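Local coordinates for protein chintase (PDB 5YUQ) that hydrolyses chitin as a family 18 glycoside hydrolase, with its active site set in a tunnel, at residues A[311-316]-A[324-329]; A[192-197]-A[233-238]. All coordinates share one frame; numbering follows the deposited sequence.

In the fold
From the N terminus the chain winds through the parallel strands of the TIM barrel, leaves strand 175-178 and enters the long loop that holds 192-197. It then passes through helix 211-220 and returns along strand 228-240, where contact 2 closes the excursion. Contact 1 follows later, closing the short hairpin of strands 312-317 and 322-325, so the two lie in series, neither nested nor crossed. Their centres are nonetheless only about 7 Å apart. Strand 322-325 pairs antiparallel with strand 228-240, and Ser325 touches both segments of contact 2. Together they tie the loop and the hairpin to the extended end of a barrel strand.

Contact 1: residues A[311-316]-A[324-329]; sequences KTPYAY and LSFDDA
Pro313 lies over the ring of Phe326 just past the paired part of a hairpin. Its CB sits 3.5 Å from Phe326 CZ. CG stands almost on the ring normal, 3.6 Å from the centroid of the Phe326 ring, a CH-pi contact over the face; roughly at right angles to this, CG meets the carboxylate of Asp328, 3.5 Å from Asp328 OD2. CD ends the path against Phe326 O. Phe326 reaches this place with CG between its backbone N and carbonyl carbon (chi1 64°), which turns one face of the ring to Pro313 and leaves Ala315 N at its edge. Trp287 and Ile290 of helix 287-292 also touch this ring.

The backbone closes the ladder. Ala315 and Leu324 form a hydrogen-bonded pair, with Ala315 N to Leu324 O at 2.9 Å and Leu324 N to Ala315 O at 2.8 Å. Beyond the non-hydrogen-bonded pair Tyr314 and Ser325, Phe326 N gives a longer but nearly straight bond to Pro313 O (3.3 Å, 176°). That oxygen also accepts from a water bonded to Thr312 OG1 and Ser325 OG, hydroxyls that bond further to Ser310 and Asn194. Asp328 is the N-cap of helix 329-341. The arrangement is an antiparallel beta hairpin whose second strand gives way, past a proline-aromatic contact, to a short loop and a capped helix.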
ATOM      1  N   LYS A 311     -13.308  11.857  -5.665  1.00 14.68           N
ATOM      2  CA  LYS A 311     -12.705  12.904  -4.843  1.00 14.97           C
ATOM      3  C   LYS A 311     -11.191  12.937  -5.000  1.00 14.44           C
ATOM      4  O   LYS A 311     -10.469  13.000  -4.007  1.00 14.52           O
ATOM      5  CB  LYS A 311     -13.058  12.739  -3.356  1.00 13.97           C
ATOM      6  CG  LYS A 311     -14.525  12.469  -3.082  1.00 17.49           C
ATOM      7  CD  LYS A 311     -15.382  13.661  -3.470  1.00 20.60           C
ATOM      8  CE  LYS A 311     -16.860  13.328  -3.292  1.00 26.26           C
ATOM      9  NZ  LYS A 311     -17.756  14.399  -3.827  1.00 31.69           N
ATOM     10  N   THR A 312     -10.717  12.921  -6.248  1.00 15.74           N
ATOM     11  CA  THR A 312      -9.282  12.996  -6.534  1.00 13.87           C
ATOM     12  C   THR A 312      -9.009  13.882  -7.739  1.00 13.06           C
ATOM     13  O   THR A 312      -9.860  14.004  -8.623  1.00 15.09           O
ATOM     14  CB  THR A 312      -8.669  11.603  -6.821  1.00 10.75           C
ATOM     15  OG1 THR A 312      -9.336  11.000  -7.937  1.00 14.80           O
ATOM     16  CG2 THR A 312      -8.800  10.683  -5.611  1.00 13.17           C
ATOM     17  N   PRO A 313      -7.811  14.481  -7.784  1.00 11.99           N
ATOM     18  CA  PRO A 313      -7.438  15.306  -8.939  1.00 13.28           C
ATOM     19  C   PRO A 313      -6.925  14.425 -10.061  1.00 12.98           C
ATOM     20  O   PRO A 313      -6.441  13.318  -9.820  1.00 12.21           O
ATOM     21  CB  PRO A 313      -6.285  16.149  -8.392  1.00 13.56           C
ATOM     22  CG  PRO A 313      -5.630  15.226  -7.385  1.00 11.48           C
ATOM     23  CD  PRO A 313      -6.785  14.511  -6.725  1.00 13.97           C
ATOM     24  N   TYR A 314      -7.033  14.912 -11.288  1.00 14.47           N
ATOM     25  CA  TYR A 314      -6.379  14.242 -12.387  1.00 12.70           C
ATOM     26  C   TYR A 314      -5.960  15.292 -13.383  1.00 15.16           C
ATOM     27  O   TYR A 314      -6.439  16.423 -13.337  1.00 15.52           O
ATOM     28  CB  TYR A 314      -7.280  13.178 -13.028  1.00 14.40           C
ATOM     29  CG  TYR A 314      -8.539  13.701 -13.678  1.00 15.72           C
ATOM     30  CD1 TYR A 314      -9.678  13.970 -12.925  1.00 17.31           C
ATOM     31  CD2 TYR A 314      -8.603  13.889 -15.049  1.00 15.39           C
ATOM     32  CE1 TYR A 314     -10.836  14.428 -13.525  1.00 17.21           C
ATOM     33  CE2 TYR A 314      -9.751  14.344 -15.652  1.00 18.10           C
ATOM     34  CZ  TYR A 314     -10.859  14.620 -14.892  1.00 18.83           C
ATOM     35  OH  TYR A 314     -12.000  15.080 -15.497  1.00 18.67           O
ATOM     36  N   ALA A 315      -5.030  14.936 -14.257  1.00 13.12           N
ATOM     37  CA  ALA A 315      -4.504  15.908 -15.199  1.00 13.24           C
ATOM     38  C   ALA A 315      -4.258  15.235 -16.532  1.00 14.65           C
ATOM     39  O   ALA A 315      -3.946  14.049 -16.591  1.00 14.42           O
ATOM     40  CB  ALA A 315      -3.223  16.534 -14.656  1.00 14.66           C
ATOM     41  N   TYR A 316      -4.417  15.992 -17.610  1.00 13.32           N
ATOM     42  CA  TYR A 316      -4.187  15.443 -18.930  1.00 13.62           C
ATOM     43  C   TYR A 316      -3.055  16.187 -19.629  1.00 13.42           C
ATOM     44  O   TYR A 316      -3.013  17.417 -19.630  1.00 15.25           O
ATOM     45  CB  TYR A 316      -5.455  15.514 -19.777  1.00 14.30           C
ATOM     46  CG  TYR A 316      -5.250  14.952 -21.164  1.00 14.26           C
ATOM     47  CD1 TYR A 316      -5.079  13.585 -21.362  1.00 14.50           C
ATOM     48  CD2 TYR A 316      -5.205  15.783 -22.271  1.00 16.19           C
ATOM     49  CE1 TYR A 316      -4.878  13.063 -22.637  1.00 14.35           C
ATOM     50  CE2 TYR A 316      -5.007  15.268 -23.540  1.00 17.94           C
ATOM     51  CZ  TYR A 316      -4.844  13.912 -23.711  1.00 13.60           C
ATOM     52  OH  TYR A 316      -4.643  13.415 -24.978  1.00 15.41           O
ATOM     53  N   LEU A 324      -2.889  11.618 -15.763  1.00 12.94           N
ATOM     54  CA  LEU A 324      -2.296  11.369 -14.457  1.00 13.29           C
ATOM     55  C   LEU A 324      -3.398  11.403 -13.436  1.00 12.19           C
ATOM     56  O   LEU A 324      -4.060  12.427 -13.277  1.00 13.51           O
ATOM     57  CB  LEU A 324      -1.274  12.465 -14.114  1.00 14.10           C
ATOM     58  CG  LEU A 324      -0.722  12.487 -12.681  1.00 13.31           C
ATOM     59  CD1 LEU A 324       0.152  11.288 -12.429  1.00 15.29           C
ATOM     60  CD2 LEU A 324       0.050  13.787 -12.430  1.00 15.93           C
ATOM     61  N   SER A 325      -3.612  10.285 -12.745  1.00 12.18           N
ATOM     62  CA  SER A 325      -4.484  10.295 -11.582  1.00 13.30           C
ATOM     63  C   SER A 325      -3.574  10.417 -10.382  1.00 13.78           C
ATOM     64  O   SER A 325      -2.613   9.660 -10.260  1.00 12.96           O
ATOM     65  CB  SER A 325      -5.288   9.005 -11.475  1.00 14.07           C
ATOM     66  OG  SER A 325      -5.917   8.957 -10.196  1.00 12.56           O
ATOM     67  N   PHE A 326      -3.862  11.361  -9.497  1.00 12.21           N
ATOM     68  CA  PHE A 326      -2.988  11.567  -8.345  1.00 13.73           C
ATOM     69  C   PHE A 326      -3.741  11.965  -7.092  1.00 13.35           C
ATOM     70  O   PHE A 326      -4.971  11.956  -7.079  1.00 12.80           O
ATOM     71  CB  PHE A 326      -1.841  12.550  -8.663  1.00 13.38           C
ATOM     72  CG  PHE A 326      -2.275  13.971  -8.985  1.00 10.78           C
ATOM     73  CD1 PHE A 326      -2.905  14.274 -10.187  1.00 11.82           C
ATOM     74  CD2 PHE A 326      -1.983  15.014  -8.099  1.00 12.79           C
ATOM     75  CE1 PHE A 326      -3.272  15.587 -10.490  1.00 13.72           C
ATOM     76  CE2 PHE A 326      -2.348  16.325  -8.396  1.00 14.48           C
ATOM     77  CZ  PHE A 326      -2.987  16.615  -9.591  1.00 13.28           C
ATOM     78  N   ASP A 327      -2.998  12.269  -6.032  1.00 12.90           N
ATOM     79  CA  ASP A 327      -3.591  12.801  -4.817  1.00 11.71           C
ATOM     80  C   ASP A 327      -2.866  14.059  -4.413  1.00 14.00           C
ATOM     81  O   ASP A 327      -1.648  14.161  -4.565  1.00 15.12           O
ATOM     82  CB  ASP A 327      -3.547  11.777  -3.692  1.00 10.94           C
ATOM     83  CG  ASP A 327      -4.737  10.862  -3.727  1.00 11.57           C
ATOM     84  OD1 ASP A 327      -5.775  11.230  -3.136  1.00 14.84           O
ATOM     85  OD2 ASP A 327      -4.657   9.798  -4.379  1.00 12.23           O
ATOM     86  N   ASP A 328      -3.631  15.032  -3.930  1.00 12.41           N
ATOM     87  CA  ASP A 328      -3.054  16.297  -3.499  1.00 13.41           C
ATOM     88  C   ASP A 328      -3.509  16.609  -2.082  1.00 13.26           C
ATOM     89  O   ASP A 328      -4.057  15.744  -1.399  1.00 13.30           O
ATOM     90  CB  ASP A 328      -3.394  17.433  -4.473  1.00 13.94           C
ATOM     91  CG  ASP A 328      -4.886  17.576  -4.727  1.00 14.92           C
ATOM     92  OD1 ASP A 328      -5.691  16.984  -3.987  1.00 13.77           O
ATOM     93  OD2 ASP A 328      -5.264  18.312  -5.674  1.00 16.35           O
ATOM     94  N   ALA A 329      -3.272  17.829  -1.616  1.00 13.34           N
ATOM     95  CA  ALA A 329      -3.635  18.139  -0.241  1.00 13.64           C
ATOM     96  C   ALA A 329      -5.134  17.994  -0.041  1.00 15.12           C
ATOM     97  O   ALA A 329      -5.573  17.470   0.985  1.00 13.82           O
ATOM     98  CB  ALA A 329      -3.171  19.525   0.141  1.00 14.91           C
TER
HETATM   99  O   HOH W   1      -7.737  10.851 -10.132  1.00 14.92           O

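Contact 2: residues A[192-197]-A[233-238]; sequences GANAPL and PFYGRV
The backbones of Asn194, in an irregular loop, and Gly236, on strand 228-240, come no nearer than 6.4 Å between their CA atoms, so side chains bridge the gap. Asn194 fills it, its CG anti to the backbone N (chi1 178°) and its amide thrust between Pro233, Tyr235 and Arg237. OD1 meets the guanidinium at its edge, taking a short but weak, bent bond from Arg237 NH1 (2.8 Å, 124°), with the amide and guanidinium planes 70° apart. It also accepts from Asp182 N. ND2 turns the other way, 3.5 Å from Tyr235 CE2 and 3.7 Å from Pro233 CG, and donates to a water that lies 2.7 Å from Tyr235 O and can bridge to it. Alongside, Ala195 CB rests on Pro233 CG at 3.6 Å.

Asp182 gathers the other polar ends: Asp182 OD1 is hydrogen-bonded to Tyr235 OH and forms a salt bridge with Arg237 NH2, while Arg237 NE bonds to Ser282 O. Asn194 OD1 thus takes two N-H groups and ND2 gives to the water, consistent with the assigned amide orientation. Asn194 links its loop to the Asp182-Tyr235-Arg237 network, probably near the substrate path, since the Tyr-Asp pair (Tyr181, Asp182) lines the substrate site in family 18 relatives.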
ATOM      1  N   GLY A 192      -9.092   5.209 -14.472  1.00 16.86           N
ATOM      2  CA  GLY A 192      -9.807   5.410 -13.229  1.00 15.11           C
ATOM      3  C   GLY A 192      -8.839   6.006 -12.242  1.00 14.12           C
ATOM      4  O   GLY A 192      -7.678   6.220 -12.565  1.00 15.78           O
ATOM      5  N   ALA A 193      -9.294   6.276 -11.027  1.00 14.32           N
ATOM      6  CA  ALA A 193      -8.395   6.875 -10.056  1.00 13.99           C
ATOM      7  C   ALA A 193      -7.406   5.854  -9.485  1.00 14.21           C
ATOM      8  O   ALA A 193      -7.709   4.661  -9.364  1.00 14.31           O
ATOM      9  CB  ALA A 193      -9.181   7.559  -8.934  1.00 14.37           C
ATOM     10  N   ASN A 194      -6.215   6.335  -9.134  1.00 11.18           N
ATOM     11  CA  ASN A 194      -5.225   5.499  -8.473  1.00 12.62           C
ATOM     12  C   ASN A 194      -5.728   5.099  -7.097  1.00 13.73           C
ATOM     13  O   ASN A 194      -5.625   3.945  -6.675  1.00 12.26           O
ATOM     14  CB  ASN A 194      -3.921   6.290  -8.327  1.00 12.21           C
ATOM     15  CG  ASN A 194      -2.844   5.515  -7.609  1.00 15.43           C
ATOM     16  OD1 ASN A 194      -2.674   4.315  -7.824  1.00 15.23           O
ATOM     17  ND2 ASN A 194      -2.098   6.203  -6.751  1.00 13.54           N
ATOM     18  N   ALA A 195      -6.263   6.086  -6.392  1.00 12.51           N
ATOM     19  CA  ALA A 195      -6.721   5.890  -5.029  1.00 11.84           C
ATOM     20  C   ALA A 195      -8.072   6.555  -4.851  1.00 11.27           C
ATOM     21  O   ALA A 195      -8.200   7.516  -4.101  1.00 13.80           O
ATOM     22  CB  ALA A 195      -5.715   6.465  -4.066  1.00 12.95           C
ATOM     23  N   PRO A 196      -9.096   6.038  -5.541  1.00 13.38           N
ATOM     24  CA  PRO A 196     -10.411   6.664  -5.405  1.00 13.83           C
ATOM     25  C   PRO A 196     -10.924   6.529  -3.987  1.00 12.59           C
ATOM     26  O   PRO A 196     -10.729   5.479  -3.367  1.00 14.83           O
ATOM     27  CB  PRO A 196     -11.292   5.841  -6.343  1.00 12.82           C
ATOM     28  CG  PRO A 196     -10.610   4.505  -6.450  1.00 15.59           C
ATOM     29  CD  PRO A 196      -9.140   4.794  -6.332  1.00 13.33           C
ATOM     30  N   LEU A 197     -11.563   7.572  -3.473  1.00 13.18           N
ATOM     31  CA  LEU A 197     -12.197   7.468  -2.166  1.00 12.77           C
ATOM     32  C   LEU A 197     -13.536   6.766  -2.327  1.00 14.63           C
ATOM     33  O   LEU A 197     -13.958   6.004  -1.459  1.00 13.59           O
ATOM     34  CB  LEU A 197     -12.369   8.853  -1.551  1.00 14.10           C
ATOM     35  CG  LEU A 197     -13.018   8.876  -0.165  1.00 15.22           C
ATOM     36  CD1 LEU A 197     -12.229   8.029   0.811  1.00 16.55           C
ATOM     37  CD2 LEU A 197     -13.097  10.316   0.315  1.00 16.23           C
ATOM     38  N   PRO A 233      -1.700   7.167  -1.031  1.00 13.46           N
ATOM     39  CA  PRO A 233      -0.470   7.264  -1.818  1.00 13.29           C
ATOM     40  C   PRO A 233       0.114   8.672  -1.826  1.00 13.22           C
ATOM     41  O   PRO A 233      -0.638   9.653  -1.805  1.00 14.13           O
ATOM     42  CB  PRO A 233      -0.955   6.906  -3.224  1.00 13.31           C
ATOM     43  CG  PRO A 233      -2.342   7.484  -3.269  1.00 12.69           C
ATOM     44  CD  PRO A 233      -2.907   7.317  -1.866  1.00 13.03           C
ATOM     45  N   PHE A 234       1.441   8.768  -1.849  1.00 12.83           N
ATOM     46  CA  PHE A 234       2.112  10.053  -2.069  1.00 10.75           C
ATOM     47  C   PHE A 234       2.620  10.122  -3.508  1.00 11.89           C
ATOM     48  O   PHE A 234       3.605  10.802  -3.810  1.00 12.71           O
ATOM     49  CB  PHE A 234       3.272  10.251  -1.089  1.00 13.36           C
ATOM     50  CG  PHE A 234       2.862  10.785   0.268  1.00 13.43           C
ATOM     51  CD1 PHE A 234       1.540  10.745   0.694  1.00 12.93           C
ATOM     52  CD2 PHE A 234       3.812  11.342   1.111  1.00 11.50           C
ATOM     53  CE1 PHE A 234       1.181  11.250   1.957  1.00 12.73           C
ATOM     54  CE2 PHE A 234       3.462  11.844   2.361  1.00 12.77           C
ATOM     55  CZ  PHE A 234       2.147  11.790   2.786  1.00 14.33           C
ATOM     56  N   TYR A 235       1.922   9.414  -4.393  1.00 12.72           N
ATOM     57  CA  TYR A 235       2.249   9.365  -5.813  1.00 12.30           C
ATOM     58  C   TYR A 235       0.954   9.236  -6.592  1.00 13.52           C
ATOM     59  O   TYR A 235      -0.099   8.927  -6.021  1.00 14.16           O
ATOM     60  CB  TYR A 235       3.125   8.140  -6.113  1.00 13.19           C
ATOM     61  CG  TYR A 235       2.415   6.817  -5.853  1.00 12.42           C
ATOM     62  CD1 TYR A 235       2.353   6.278  -4.572  1.00 13.21           C
ATOM     63  CD2 TYR A 235       1.807   6.121  -6.884  1.00 14.35           C
ATOM     64  CE1 TYR A 235       1.701   5.093  -4.329  1.00 14.10           C
ATOM     65  CE2 TYR A 235       1.146   4.925  -6.651  1.00 15.39           C
ATOM     66  CZ  TYR A 235       1.102   4.417  -5.370  1.00 14.89           C
ATOM     67  OH  TYR A 235       0.456   3.229  -5.094  1.00 18.41           O
ATOM     68  N   GLY A 236       1.045   9.459  -7.898  1.00 12.68           N
ATOM     69  CA  GLY A 236      -0.052   9.191  -8.799  1.00 13.97           C
ATOM     70  C   GLY A 236       0.410   8.234  -9.879  1.00 15.05           C
ATOM     71  O   GLY A 236       1.542   7.743  -9.837  1.00 13.08           O
ATOM     72  N   ARG A 237      -0.459   7.959 -10.841  1.00 12.28           N
ATOM     73  CA  ARG A 237      -0.097   7.069 -11.945  1.00 15.23           C
ATOM     74  C   ARG A 237      -0.550   7.653 -13.264  1.00 16.14           C
ATOM     75  O   ARG A 237      -1.639   8.225 -13.353  1.00 15.45           O
ATOM     76  CB  ARG A 237      -0.721   5.686 -11.755  1.00 16.64           C
ATOM     77  CG  ARG A 237      -0.632   4.793 -12.992  1.00 19.95           C
ATOM     78  CD  ARG A 237      -0.890   3.318 -12.669  1.00 21.77           C
ATOM     79  NE  ARG A 237       0.103   2.818 -11.722  1.00 22.56           N
ATOM     80  CZ  ARG A 237      -0.093   2.740 -10.416  1.00 19.09           C
ATOM     81  NH1 ARG A 237      -1.263   3.098  -9.897  1.00 22.62           N
ATOM     82  NH2 ARG A 237       0.872   2.292  -9.629  1.00 24.09           N
ATOM     83  N   VAL A 238       0.292   7.528 -14.287  1.00 15.12           N
ATOM     84  CA  VAL A 238      -0.118   7.909 -15.627  1.00 12.50           C
ATOM     85  C   VAL A 238      -0.653   6.718 -16.414  1.00 14.93           C
ATOM     86  O   VAL A 238      -0.183   5.588 -16.262  1.00 16.09           O
ATOM     87  CB  VAL A 238       1.016   8.607 -16.424  1.00 17.06           C
ATOM     88  CG1 VAL A 238       1.339   9.959 -15.808  1.00 17.40           C
ATOM     89  CG2 VAL A 238       2.254   7.723 -16.505  1.00 15.83           C
TER
HETATM   90  O   HOH W   2      -2.836   8.983  -6.276  1.00 13.15           O